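Local atomic coordinates of putative dienelactone hydrolase (Klebsiella pneumoniae subsp. pneumoniae MGH 78578, PDB entry 3F67), a protein that probably hydrolyses ester bonds as a member of the dienelactone hydrolase family of alpha/beta-hydrolases. Residues V143-G151 and L175-I183; P161-V172 and T190-T201. All coordinates share one frame; numbering follows the deposited sequence.

Interaction 1 of 2, residues V143-G151 and L175-I183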
ATOM      1  N   VAL A 143      -1.788   5.252   4.228  1.00 13.49           N
ATOM      2  CA  VAL A 143      -0.895   4.719   5.283  1.00 14.86           C
ATOM      3  C   VAL A 143       0.155   3.831   4.625  1.00 13.64           C
ATOM      4  O   VAL A 143      -0.181   2.772   4.060  1.00 14.46           O
ATOM      5  CB  VAL A 143      -1.686   3.942   6.383  1.00 14.26           C
ATOM      6  CG1 VAL A 143      -0.699   3.372   7.472  1.00 15.21           C
ATOM      7  CG2 VAL A 143      -2.709   4.944   7.058  1.00 15.63           C
ATOM      8  N   ALA A 144       1.428   4.259   4.718  1.00 13.71           N
ATOM      9  CA  ALA A 144       2.540   3.558   4.027  1.00 13.22           C
ATOM     10  C   ALA A 144       3.333   2.836   5.112  1.00 13.78           C
ATOM     11  O   ALA A 144       3.803   3.472   6.086  1.00 14.89           O
ATOM     12  CB  ALA A 144       3.408   4.584   3.333  1.00 13.12           C
ATOM     13  N   TRP A 145       3.489   1.519   4.970  1.00 13.54           N
ATOM     14  CA  TRP A 145       4.297   0.773   5.927  1.00 13.74           C
ATOM     15  C   TRP A 145       5.656   0.460   5.317  1.00 14.12           C
ATOM     16  O   TRP A 145       5.732  -0.228   4.314  1.00 14.63           O
ATOM     17  CB  TRP A 145       3.655  -0.545   6.279  1.00 13.93           C
ATOM     18  CG  TRP A 145       2.236  -0.478   6.836  1.00 13.61           C
ATOM     19  CD1 TRP A 145       1.088  -0.084   6.159  1.00 12.23           C
ATOM     20  CD2 TRP A 145       1.805  -0.934   8.144  1.00 12.78           C
ATOM     21  NE1 TRP A 145      -0.016  -0.249   6.998  1.00 13.59           N
ATOM     22  CE2 TRP A 145       0.396  -0.791   8.194  1.00 14.32           C
ATOM     23  CE3 TRP A 145       2.487  -1.451   9.270  1.00 14.28           C
ATOM     24  CZ2 TRP A 145      -0.377  -1.132   9.371  1.00 14.73           C
ATOM     25  CZ3 TRP A 145       1.747  -1.860  10.417  1.00 13.00           C
ATOM     26  CH2 TRP A 145       0.322  -1.682  10.450  1.00 15.19           C
ATOM     27  N   TYR A 146       6.698   0.972   5.968  1.00 13.74           N
ATOM     28  CA  TYR A 146       8.123   0.731   5.628  1.00 15.38           C
ATOM     29  C   TYR A 146       8.358   0.632   4.122  1.00 15.87           C
ATOM     30  O   TYR A 146       8.850  -0.401   3.613  1.00 16.56           O
ATOM     31  CB  TYR A 146       8.655  -0.502   6.378  1.00 14.68           C
ATOM     32  CG  TYR A 146       7.650  -1.605   6.679  1.00 15.15           C
ATOM     33  CD1 TYR A 146       7.366  -2.603   5.735  1.00 15.01           C
ATOM     34  CD2 TYR A 146       7.047  -1.693   7.931  1.00 15.72           C
ATOM     35  CE1 TYR A 146       6.470  -3.633   6.014  1.00 16.01           C
ATOM     36  CE2 TYR A 146       6.163  -2.745   8.230  1.00 15.61           C
ATOM     37  CZ  TYR A 146       5.873  -3.678   7.282  1.00 15.15           C
ATOM     38  OH  TYR A 146       5.018  -4.698   7.567  1.00 17.39           O
ATOM     39  N   GLY A 147       8.006   1.716   3.423  1.00 15.58           N
ATOM     40  CA  GLY A 147       8.274   1.893   1.992  1.00 15.66           C
ATOM     41  C   GLY A 147       9.559   2.708   1.804  1.00 16.00           C
ATOM     42  O   GLY A 147       9.739   3.757   2.447  1.00 15.27           O
ATOM     43  N   LYS A 148      10.435   2.248   0.910  0.50 15.53           N
ATOM     44  CA  LYS A 148      11.665   2.974   0.567  0.50 15.75           C
ATOM     45  C   LYS A 148      11.379   4.423   0.225  0.50 15.57           C
ATOM     46  O   LYS A 148      10.466   4.694  -0.566  0.50 15.61           O
ATOM     47  CB  LYS A 148      12.318   2.338  -0.667  0.50 16.03           C
ATOM     48  CG  LYS A 148      13.413   3.198  -1.242  0.50 17.88           C
ATOM     49  CD  LYS A 148      13.643   2.937  -2.751  0.50 20.40           C
ATOM     50  CE  LYS A 148      13.523   1.475  -3.026  0.50 24.44           C
ATOM     51  NZ  LYS A 148      14.392   0.741  -2.063  0.50 26.97           N
ATOM     52  N   LEU A 149      12.170   5.348   0.789  1.00 14.89           N
ATOM     53  CA  LEU A 149      11.933   6.798   0.638  1.00 15.53           C
ATOM     54  C   LEU A 149      12.852   7.518  -0.348  1.00 17.85           C
ATOM     55  O   LEU A 149      12.462   8.522  -0.970  1.00 15.90           O
ATOM     56  CB  LEU A 149      12.120   7.452   2.014  1.00 15.69           C
ATOM     57  CG  LEU A 149      11.068   6.937   3.040  1.00 12.65           C
ATOM     58  CD1 LEU A 149      11.496   7.449   4.430  1.00 16.73           C
ATOM     59  CD2 LEU A 149       9.610   7.439   2.748  1.00 15.48           C
ATOM     60  N   VAL A 150      14.081   7.031  -0.415  1.00 20.28           N
ATOM     61  CA  VAL A 150      15.135   7.621  -1.258  1.00 24.84           C
ATOM     62  C   VAL A 150      15.788   6.470  -1.979  1.00 26.02           C
ATOM     63  O   VAL A 150      15.695   5.300  -1.591  1.00 27.38           O
ATOM     64  CB  VAL A 150      16.230   8.474  -0.464  1.00 24.64           C
ATOM     65  CG1 VAL A 150      16.422   9.805  -1.132  1.00 28.75           C
ATOM     66  CG2 VAL A 150      15.863   8.739   0.898  1.00 28.04           C
ATOM     67  N   GLY A 151      16.364   6.759  -3.122  1.00 28.75           N
ATOM     68  CA  GLY A 151      16.873   5.676  -3.931  1.00 29.68           C
ATOM     69  C   GLY A 151      17.582   6.259  -5.138  1.00 28.60           C
ATOM     70  O   GLY A 151      17.479   7.452  -5.448  1.00 28.84           O
ATOM     71  N   LEU A 175       4.560   4.192   8.708  1.00 14.53           N
ATOM     72  CA  LEU A 175       4.856   3.345   9.889  1.00 13.73           C
ATOM     73  C   LEU A 175       6.174   2.629   9.587  1.00 14.62           C
ATOM     74  O   LEU A 175       6.232   1.776   8.696  1.00 15.12           O
ATOM     75  CB  LEU A 175       3.688   2.334  10.077  1.00 14.17           C
ATOM     76  CG  LEU A 175       2.335   3.031  10.355  1.00 14.53           C
ATOM     77  CD1 LEU A 175       1.178   1.998  10.283  1.00 14.00           C
ATOM     78  CD2 LEU A 175       2.336   3.761  11.769  1.00 13.36           C
ATOM     79  N   TYR A 176       7.241   2.998  10.317  1.00 14.20           N
ATOM     80  CA  TYR A 176       8.611   2.608   9.946  1.00 15.09           C
ATOM     81  C   TYR A 176       9.296   1.936  11.142  1.00 15.50           C
ATOM     82  O   TYR A 176       8.943   2.214  12.304  1.00 16.04           O
ATOM     83  CB  TYR A 176       9.380   3.858   9.450  1.00 14.21           C
ATOM     84  CG  TYR A 176       9.016   4.140   7.994  1.00 14.79           C
ATOM     85  CD1 TYR A 176       7.713   4.574   7.648  1.00 13.69           C
ATOM     86  CD2 TYR A 176       9.953   3.950   6.967  1.00 14.62           C
ATOM     87  CE1 TYR A 176       7.348   4.771   6.343  1.00 15.55           C
ATOM     88  CE2 TYR A 176       9.603   4.164   5.613  1.00 14.18           C
ATOM     89  CZ  TYR A 176       8.303   4.585   5.317  1.00 13.31           C
ATOM     90  OH  TYR A 176       7.912   4.751   4.001  1.00 14.83           O
ATOM     91  N   GLY A 177      10.245   1.042  10.854  1.00 15.64           N
ATOM     92  CA  GLY A 177      10.994   0.356  11.925  1.00 15.14           C
ATOM     93  C   GLY A 177      12.417   0.918  12.096  1.00 16.34           C
ATOM     94  O   GLY A 177      13.172   1.030  11.122  1.00 16.32           O
ATOM     95  N   ALA A 178      12.771   1.259  13.321  1.00 16.96           N
ATOM     96  CA  ALA A 178      14.122   1.778  13.621  1.00 17.46           C
ATOM     97  C   ALA A 178      15.227   0.785  13.278  1.00 18.27           C
ATOM     98  O   ALA A 178      16.333   1.204  12.911  1.00 18.85           O
ATOM     99  CB  ALA A 178      14.224   2.207  15.088  1.00 18.54           C
ATOM    100  N   LYS A 179      14.954  -0.518  13.396  1.00 18.97           N
ATOM    101  CA  LYS A 179      15.968  -1.548  13.125  1.00 19.91           C
ATOM    102  C   LYS A 179      16.038  -1.958  11.663  1.00 19.77           C
ATOM    103  O   LYS A 179      16.771  -2.879  11.318  1.00 20.24           O
ATOM    104  CB  LYS A 179      15.732  -2.795  13.983  1.00 20.43           C
ATOM    105  CG  LYS A 179      15.467  -2.487  15.433  1.00 24.16           C
ATOM    106  CD  LYS A 179      16.583  -2.875  16.303  1.00 29.55           C
ATOM    107  CE  LYS A 179      16.187  -2.715  17.754  1.00 31.94           C
ATOM    108  NZ  LYS A 179      17.046  -3.612  18.576  1.00 35.35           N
ATOM    109  N   ASP A 180      15.269  -1.276  10.799  1.00 19.59           N
ATOM    110  CA  ASP A 180      15.217  -1.611   9.382  1.00 18.44           C
ATOM    111  C   ASP A 180      16.466  -1.070   8.651  1.00 19.95           C
ATOM    112  O   ASP A 180      16.578   0.142   8.365  1.00 19.64           O
ATOM    113  CB  ASP A 180      13.921  -1.001   8.783  1.00 18.50           C
ATOM    114  CG  ASP A 180      13.711  -1.361   7.341  1.00 19.80           C
ATOM    115  OD1 ASP A 180      14.620  -1.977   6.729  1.00 20.47           O
ATOM    116  OD2 ASP A 180      12.635  -1.012   6.797  1.00 19.40           O
ATOM    117  N   ALA A 181      17.414  -1.979   8.391  1.00 19.74           N
ATOM    118  CA  ALA A 181      18.678  -1.639   7.713  1.00 20.38           C
ATOM    119  C   ALA A 181      18.429  -1.189   6.277  1.00 20.10           C
ATOM    120  O   ALA A 181      19.222  -0.403   5.730  1.00 20.58           O
ATOM    121  CB  ALA A 181      19.612  -2.837   7.705  1.00 20.78           C
ATOM    122  N   SER A 182      17.342  -1.678   5.671  1.00 20.14           N
ATOM    123  CA  SER A 182      17.010  -1.311   4.285  1.00 19.87           C
ATOM    124  C   SER A 182      16.458   0.125   4.163  1.00 20.37           C
ATOM    125  O   SER A 182      16.448   0.685   3.059  1.00 19.77           O
ATOM    126  CB  SER A 182      16.053  -2.316   3.638  1.00 20.31           C
ATOM    127  OG  SER A 182      14.729  -2.113   4.061  1.00 22.79           O
ATOM    128  N   ILE A 183      16.002   0.699   5.284  1.00 17.45           N
ATOM    129  CA  ILE A 183      15.484   2.085   5.327  1.00 17.35           C
ATOM    130  C   ILE A 183      16.116   2.800   6.515  1.00 17.10           C
ATOM    131  O   ILE A 183      15.505   2.938   7.584  1.00 15.84           O
ATOM    132  CB  ILE A 183      13.917   2.120   5.358  1.00 16.37           C
ATOM    133  CG1 ILE A 183      13.363   1.334   4.163  1.00 17.90           C
ATOM    134  CG2 ILE A 183      13.361   3.579   5.414  1.00 15.69           C
ATOM    135  CD1 ILE A 183      11.838   1.142   4.180  1.00 17.07           C
TER
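Leu175 lies alongside Trp145 and sets its CD1 methyl over the six-membered ring of the indole, 3.5 Å from the ring centroid and only 7° off the ring normal, a CH-pi contact close to the axis of the ring. The same methyl is met from another direction by CG1 of Val143, whose chi1 of 179° carries CG1 away from the backbone N and against Leu175 CD1 at 3.6 Å. Tyr176 works on the other side of the sheet. Its ring lies against the backbone of Tyr146 and Gly147, with Tyr146 CA over one face, offset toward the rim, while its hydroxyl donates to Gly147 O at 2.6 Å, in the carbonyl plane and on a lone pair. Leu149 crosses this phenol, its CD2 touching Tyr176 OH at 3.4 Å; Trp130 of helix 124-133 also bonds that hydroxyl. The two strands, 141-145 and 172-177, are parallel neighbours in the central sheet of the alpha/beta-hydrolase fold, joined here by Leu175 N to Ala144 O at 2.8 Å and Tyr146 N to Leu175 O at 2.9 Å. Beyond them both chains turn into loops at the C-terminal ends of the parallel strands, where this fold places its active site. Asp180, which together with Cys123 and His212 probably forms a catalytic triad, has OD2 bonded to His212. Its other oxygen, OD1, accepts from Ser182 OG on the syn lone pair and more weakly from two backbone N-H groups, which ties the carboxylate to its own turn. Tyr146 rests its ring over its neighbour Trp145 CB, and its hydroxyl bonds the backbone N of Asn215. Ile183 points toward the 146-148 backbone, its CD1 reaching Tyr146 O at 3.4 Å.

Interaction 2 of 2, residues P161-V172 and T190-T201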
ATOM      1  N   PRO A 161       9.625   8.718  -3.016  1.00 15.35           N
ATOM      2  CA  PRO A 161       8.788   9.545  -2.169  1.00 15.17           C
ATOM      3  C   PRO A 161       9.400  10.925  -1.868  1.00 15.62           C
ATOM      4  O   PRO A 161       8.658  11.917  -1.830  1.00 15.32           O
ATOM      5  CB  PRO A 161       8.560   8.662  -0.914  1.00 14.10           C
ATOM      6  CG  PRO A 161       8.543   7.234  -1.519  1.00 15.52           C
ATOM      7  CD  PRO A 161       9.654   7.297  -2.570  1.00 16.14           C
ATOM      8  N   VAL A 162      10.726  11.003  -1.695  0.50 15.38           N
ATOM      9  CA  VAL A 162      11.322  12.317  -1.376  0.50 15.79           C
ATOM     10  C   VAL A 162      11.012  13.305  -2.486  0.50 16.27           C
ATOM     11  O   VAL A 162      10.799  14.473  -2.211  0.50 15.68           O
ATOM     12  CB  VAL A 162      12.842  12.274  -1.125  0.50 16.09           C
ATOM     13  CG1 VAL A 162      13.158  11.657   0.252  0.50 16.14           C
ATOM     14  CG2 VAL A 162      13.555  11.569  -2.256  0.50 14.64           C
ATOM     15  N   ASP A 163      10.952  12.816  -3.732  1.00 16.88           N
ATOM     16  CA  ASP A 163      10.738  13.706  -4.932  1.00 18.29           C
ATOM     17  C   ASP A 163       9.309  14.227  -5.090  1.00 19.57           C
ATOM     18  O   ASP A 163       9.069  15.253  -5.754  1.00 18.59           O
ATOM     19  CB  ASP A 163      11.093  12.943  -6.222  1.00 18.31           C
ATOM     20  CG  ASP A 163      12.499  12.483  -6.243  1.00 20.80           C
ATOM     21  OD1 ASP A 163      13.423  13.323  -6.019  1.00 23.26           O
ATOM     22  OD2 ASP A 163      12.726  11.283  -6.455  1.00 23.03           O
ATOM     23  N   ILE A 164       8.347  13.491  -4.517  1.00 19.23           N
ATOM     24  CA  ILE A 164       6.935  13.806  -4.760  1.00 20.31           C
ATOM     25  C   ILE A 164       6.243  14.391  -3.571  1.00 20.19           C
ATOM     26  O   ILE A 164       5.072  14.727  -3.651  1.00 19.00           O
ATOM     27  CB  ILE A 164       6.147  12.594  -5.343  1.00 20.04           C
ATOM     28  CG1 ILE A 164       6.317  11.308  -4.518  1.00 20.89           C
ATOM     29  CG2 ILE A 164       6.675  12.316  -6.726  1.00 22.70           C
ATOM     30  CD1 ILE A 164       5.591  11.278  -3.178  1.00 18.23           C
ATOM     31  N   ALA A 165       6.988  14.560  -2.467  1.00 21.02           N
ATOM     32  CA  ALA A 165       6.411  15.129  -1.253  1.00 22.04           C
ATOM     33  C   ALA A 165       5.705  16.441  -1.627  1.00 22.17           C
ATOM     34  O   ALA A 165       4.617  16.791  -1.166  1.00 21.99           O
ATOM     35  CB  ALA A 165       7.517  15.350  -0.167  1.00 22.15           C
ATOM     36  N   VAL A 166       6.337  17.167  -2.535  1.00 24.05           N
ATOM     37  CA  VAL A 166       5.790  18.381  -3.028  1.00 22.90           C
ATOM     38  C   VAL A 166       4.384  18.306  -3.674  1.00 23.44           C
ATOM     39  O   VAL A 166       3.654  19.293  -3.664  1.00 23.94           O
ATOM     40  CB  VAL A 166       6.847  19.068  -4.001  1.00 24.29           C
ATOM     41  CG1 VAL A 166       7.360  18.074  -5.063  1.00 22.57           C
ATOM     42  CG2 VAL A 166       6.274  20.337  -4.600  1.00 25.27           C
ATOM     43  N   ASP A 167       4.005  17.135  -4.208  1.00 22.57           N
ATOM     44  CA  ASP A 167       2.752  16.931  -4.983  1.00 22.13           C
ATOM     45  C   ASP A 167       1.707  16.109  -4.181  1.00 20.92           C
ATOM     46  O   ASP A 167       0.639  15.802  -4.679  1.00 19.86           O
ATOM     47  CB  ASP A 167       3.050  16.179  -6.302  1.00 22.29           C
ATOM     48  CG  ASP A 167       3.900  16.999  -7.271  1.00 26.36           C
ATOM     49  OD1 ASP A 167       3.826  18.240  -7.255  1.00 29.38           O
ATOM     50  OD2 ASP A 167       4.647  16.397  -8.050  1.00 30.75           O
ATOM     51  N   LEU A 168       2.016  15.798  -2.929  1.00 19.50           N
ATOM     52  CA  LEU A 168       1.061  15.044  -2.087  1.00 19.87           C
ATOM     53  C   LEU A 168      -0.332  15.718  -1.985  1.00 20.78           C
ATOM     54  O   LEU A 168      -0.439  16.947  -1.764  1.00 21.64           O
ATOM     55  CB  LEU A 168       1.667  14.775  -0.702  1.00 19.27           C
ATOM     56  CG  LEU A 168       2.784  13.745  -0.678  1.00 18.49           C
ATOM     57  CD1 LEU A 168       3.512  13.794   0.683  1.00 18.15           C
ATOM     58  CD2 LEU A 168       2.292  12.268  -1.045  1.00 15.21           C
ATOM     59  N   ASN A 169      -1.371  14.899  -2.173  0.65 20.55           N
ATOM     60  CA  ASN A 169      -2.775  15.336  -2.291  0.65 21.24           C
ATOM     61  C   ASN A 169      -3.588  15.014  -1.039  0.65 20.41           C
ATOM     62  O   ASN A 169      -4.663  15.578  -0.847  0.65 19.33           O
ATOM     63  CB  ASN A 169      -3.482  14.630  -3.466  0.65 21.61           C
ATOM     64  CG  ASN A 169      -2.858  14.950  -4.815  0.65 22.43           C
ATOM     65  OD1 ASN A 169      -2.511  14.052  -5.589  0.65 23.95           O
ATOM     66  ND2 ASN A 169      -2.722  16.223  -5.104  0.65 23.88           N
ATOM     67  N   ALA A 170      -3.079  14.075  -0.235  1.00 19.35           N
ATOM     68  CA  ALA A 170      -3.814  13.429   0.864  1.00 18.36           C
ATOM     69  C   ALA A 170      -2.874  13.254   2.045  1.00 17.86           C
ATOM     70  O   ALA A 170      -1.646  13.111   1.841  1.00 18.52           O
ATOM     71  CB  ALA A 170      -4.280  12.019   0.423  1.00 18.92           C
ATOM     72  N   PRO A 171      -3.417  13.265   3.295  1.00 16.60           N
ATOM     73  CA  PRO A 171      -2.588  13.014   4.480  1.00 15.84           C
ATOM     74  C   PRO A 171      -2.004  11.604   4.467  1.00 14.95           C
ATOM     75  O   PRO A 171      -2.765  10.634   4.250  1.00 15.62           O
ATOM     76  CB  PRO A 171      -3.588  13.147   5.664  1.00 15.98           C
ATOM     77  CG  PRO A 171      -4.722  13.908   5.100  1.00 19.14           C
ATOM     78  CD  PRO A 171      -4.820  13.566   3.656  1.00 16.42           C
ATOM     79  N   VAL A 172      -0.685  11.499   4.680  1.00 13.77           N
ATOM     80  CA  VAL A 172      -0.026  10.191   4.649  1.00 13.87           C
ATOM     81  C   VAL A 172       0.600   9.933   5.984  1.00 13.51           C
ATOM     82  O   VAL A 172       1.339  10.772   6.497  1.00 14.07           O
ATOM     83  CB  VAL A 172       1.112  10.125   3.600  1.00 13.77           C
ATOM     84  CG1 VAL A 172       1.648   8.724   3.567  1.00 14.21           C
ATOM     85  CG2 VAL A 172       0.591  10.513   2.192  1.00 13.57           C
ATOM     86  N   THR A 190      15.685  12.706   5.632  1.00 14.00           N
ATOM     87  CA  THR A 190      15.587  13.329   4.315  1.00 13.73           C
ATOM     88  C   THR A 190      14.116  13.494   3.934  1.00 13.23           C
ATOM     89  O   THR A 190      13.709  14.538   3.433  1.00 12.63           O
ATOM     90  CB  THR A 190      16.329  12.485   3.237  1.00 14.01           C
ATOM     91  OG1 THR A 190      17.698  12.336   3.636  1.00 12.47           O
ATOM     92  CG2 THR A 190      16.273  13.142   1.884  1.00 15.29           C
HETATM   93  N   MSE A 191      13.315  12.465   4.198  1.00 12.43           N
HETATM   94  CA  MSE A 191      11.906  12.547   3.856  1.00 13.84           C
HETATM   95  C   MSE A 191      11.174  13.590   4.717  1.00 14.37           C
HETATM   96  O   MSE A 191      10.338  14.357   4.201  1.00 14.01           O
HETATM   97  CB  MSE A 191      11.239  11.169   4.031  1.00 13.46           C
HETATM   98  CG  MSE A 191       9.779  11.213   3.657  1.00 14.43           C
HETATM   99 SE   MSE A 191       9.564  11.495   1.714  0.95 17.08          SE
HETATM  100  CE  MSE A 191       7.677  11.136   1.561  1.00 16.73           C
ATOM    101  N   ARG A 192      11.514  13.661   6.002  1.00 15.53           N
ATOM    102  CA  ARG A 192      10.924  14.685   6.863  1.00 16.22           C
ATOM    103  C   ARG A 192      11.275  16.084   6.392  1.00 16.51           C
ATOM    104  O   ARG A 192      10.429  16.974   6.471  1.00 15.72           O
ATOM    105  CB  ARG A 192      11.328  14.504   8.340  1.00 15.88           C
ATOM    106  CG  ARG A 192      10.619  13.301   8.967  1.00 16.93           C
ATOM    107  CD  ARG A 192      11.151  13.007  10.372  1.00 21.03           C
ATOM    108  NE  ARG A 192      10.263  12.045  11.045  1.00 19.47           N
ATOM    109  CZ  ARG A 192      10.652  11.217  12.006  1.00 21.46           C
ATOM    110  NH1 ARG A 192      11.922  11.183  12.420  1.00 21.92           N
ATOM    111  NH2 ARG A 192       9.771  10.425  12.568  1.00 19.47           N
ATOM    112  N   GLN A 193      12.505  16.282   5.901  1.00 16.39           N
ATOM    113  CA  GLN A 193      12.881  17.559   5.324  1.00 16.76           C
ATOM    114  C   GLN A 193      12.007  17.856   4.113  1.00 15.53           C
ATOM    115  O   GLN A 193      11.568  19.000   3.959  1.00 16.79           O
ATOM    116  CB  GLN A 193      14.374  17.626   4.934  1.00 16.86           C
ATOM    117  CG  GLN A 193      15.321  17.685   6.102  1.00 21.44           C
ATOM    118  CD  GLN A 193      16.782  17.827   5.646  1.00 23.30           C
ATOM    119  OE1 GLN A 193      17.086  17.804   4.435  1.00 27.51           O
ATOM    120  NE2 GLN A 193      17.690  17.901   6.607  1.00 21.44           N
ATOM    121  N   ALA A 194      11.771  16.852   3.274  1.00 14.70           N
ATOM    122  CA  ALA A 194      11.013  17.040   2.047  1.00 15.68           C
ATOM    123  C   ALA A 194       9.551  17.399   2.406  1.00 16.12           C
ATOM    124  O   ALA A 194       8.964  18.297   1.809  1.00 16.20           O
ATOM    125  CB  ALA A 194      11.064  15.773   1.179  1.00 15.51           C
ATOM    126  N   LEU A 195       9.011  16.710   3.397  1.00 14.98           N
ATOM    127  CA  LEU A 195       7.609  16.954   3.843  1.00 15.27           C
ATOM    128  C   LEU A 195       7.438  18.353   4.466  1.00 17.56           C
ATOM    129  O   LEU A 195       6.449  19.066   4.202  1.00 17.45           O
ATOM    130  CB  LEU A 195       7.195  15.873   4.827  1.00 15.21           C
ATOM    131  CG  LEU A 195       7.058  14.477   4.230  1.00 15.51           C
ATOM    132  CD1 LEU A 195       6.979  13.405   5.357  1.00 16.28           C
ATOM    133  CD2 LEU A 195       5.860  14.395   3.239  1.00 15.45           C
ATOM    134  N   ARG A 196       8.411  18.760   5.285  1.00 17.80           N
ATOM    135  CA  ARG A 196       8.364  20.096   5.843  1.00 19.62           C
ATOM    136  C   ARG A 196       8.470  21.178   4.770  1.00 19.47           C
ATOM    137  O   ARG A 196       7.726  22.168   4.825  1.00 18.73           O
ATOM    138  CB  ARG A 196       9.475  20.288   6.877  1.00 20.14           C
ATOM    139  CG  ARG A 196       9.266  19.500   8.146  1.00 24.91           C
ATOM    140  CD  ARG A 196      10.216  19.985   9.263  1.00 30.32           C
ATOM    141  NE  ARG A 196      11.615  19.639   8.975  1.00 32.96           N
ATOM    142  CZ  ARG A 196      12.212  18.531   9.414  1.00 31.99           C
ATOM    143  NH1 ARG A 196      11.538  17.661  10.157  1.00 31.95           N
ATOM    144  NH2 ARG A 196      13.476  18.287   9.105  1.00 32.37           N
ATOM    145  N   ALA A 197       9.369  20.985   3.790  1.00 18.83           N
ATOM    146  CA  ALA A 197       9.565  21.979   2.728  1.00 19.80           C
ATOM    147  C   ALA A 197       8.280  22.111   1.903  1.00 20.31           C
ATOM    148  O   ALA A 197       7.967  23.189   1.380  1.00 20.11           O
ATOM    149  CB  ALA A 197      10.702  21.571   1.813  1.00 20.04           C
ATOM    150  N   ALA A 198       7.583  20.989   1.765  1.00 19.83           N
ATOM    151  CA  ALA A 198       6.328  20.912   1.023  1.00 20.38           C
ATOM    152  C   ALA A 198       5.094  21.395   1.810  1.00 20.40           C
ATOM    153  O   ALA A 198       4.009  21.539   1.207  1.00 20.55           O
ATOM    154  CB  ALA A 198       6.105  19.465   0.559  1.00 20.12           C
ATOM    155  N   ASN A 199       5.279  21.698   3.101  0.50 20.10           N
ATOM    156  CA  ASN A 199       4.195  21.785   4.116  0.50 20.48           C
ATOM    157  C   ASN A 199       3.075  20.781   3.837  0.50 20.38           C
ATOM    158  O   ASN A 199       1.907  21.156   3.644  0.50 20.40           O
ATOM    159  CB  ASN A 199       3.652  23.212   4.319  0.50 21.57           C
ATOM    160  CG  ASN A 199       3.590  23.619   5.813  0.50 23.23           C
ATOM    161  OD1 ASN A 199       2.877  23.015   6.617  0.50 25.52           O
ATOM    162  ND2 ASN A 199       4.350  24.644   6.173  0.50 26.60           N
ATOM    163  N   ALA A 200       3.470  19.511   3.800  1.00 19.16           N
ATOM    164  CA  ALA A 200       2.557  18.397   3.568  1.00 18.98           C
ATOM    165  C   ALA A 200       1.915  18.013   4.907  1.00 18.79           C
ATOM    166  O   ALA A 200       2.506  18.249   5.974  1.00 20.03           O
ATOM    167  CB  ALA A 200       3.318  17.222   2.950  1.00 18.87           C
ATOM    168  N   THR A 201       0.690  17.476   4.870  1.00 18.16           N
ATOM    169  CA  THR A 201       0.113  16.842   6.066  1.00 17.99           C
ATOM    170  C   THR A 201       0.564  15.387   6.080  1.00 17.38           C
ATOM    171  O   THR A 201       0.102  14.584   5.264  1.00 16.78           O
ATOM    172  CB  THR A 201      -1.422  16.918   6.010  1.00 19.01           C
ATOM    173  OG1 THR A 201      -1.792  18.300   6.065  1.00 22.60           O
ATOM    174  CG2 THR A 201      -2.061  16.173   7.214  1.00 20.76           C
TER
HETATM  175  O   HOH W   1       0.467  14.496   2.594  1.00 24.72           O
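Met191, a selenomethionine in this crystal, lays its selenium against a short, weakly bonded helical turn at about 161-164, 3.6 Å from Val162 N, and carries its CE methyl to Pro161 CB, also at 3.6 Å. With CG anti to the backbone N and a bend at chi2 (68°), the chain turns its end onto the proline, while Trp130 of helix 124-133 and Ile204 also touch it. Val162 CG1 crosses the selenium beside it. Next along the contact, small residues let the backbones come close: Ala165 CB meets Ala194 CB at 3.8 Å, and Ala198 CB sits 3.5 Å from Ala165 O. Leu168 then crosses Leu195, with Leu168 CD1 3.5 Å from Leu195 CD2. Helix 161-164 lies in the crossover of the beta-alpha-beta unit from strand 141-145 to strand 172-177, and helix 185-197 precedes edge strand 202-207; Asn199, the first residue to leave helical backbone angles, has positive phi and forms a Schellman motif. Toward solvent the contact thins: Thr190 adds just its CG2 methyl, and exposed Val166 offers chiefly its backbone to Ala198 CB. At the far end Thr201, also exposed, lies alongside Pro171, methyl against ring. Polar links gather here: Val172 N bonds Thr201 O at 3.2 Å, and a water donates to both Ala170 O and Thr201 O, bridging two carbonyls.

How the interactions relate
Interaction 1 is almost wholly buried, whereas interaction 2 lies farther out and is partly exposed. Both involve strand 172-177: residues 175-183 carry its C-terminal end and the loop beyond, residues 161-172 the short helix before it and its first residue. Interaction 1 combines parallel-strand hydrogen bonds with aromatic packing and reaches the presumed triad; interaction 2 relies on alanine, leucine and selenomethionine contacts between a helix and a mostly loop-like segment with a short helical turn, with one direct backbone bond and a water where strand 172-177 begins. Their segments alternate along the chain and touch: Val162 N probably bonds Leu149 O, while Pro161 packs on the backbone of Lys148 and Leu149.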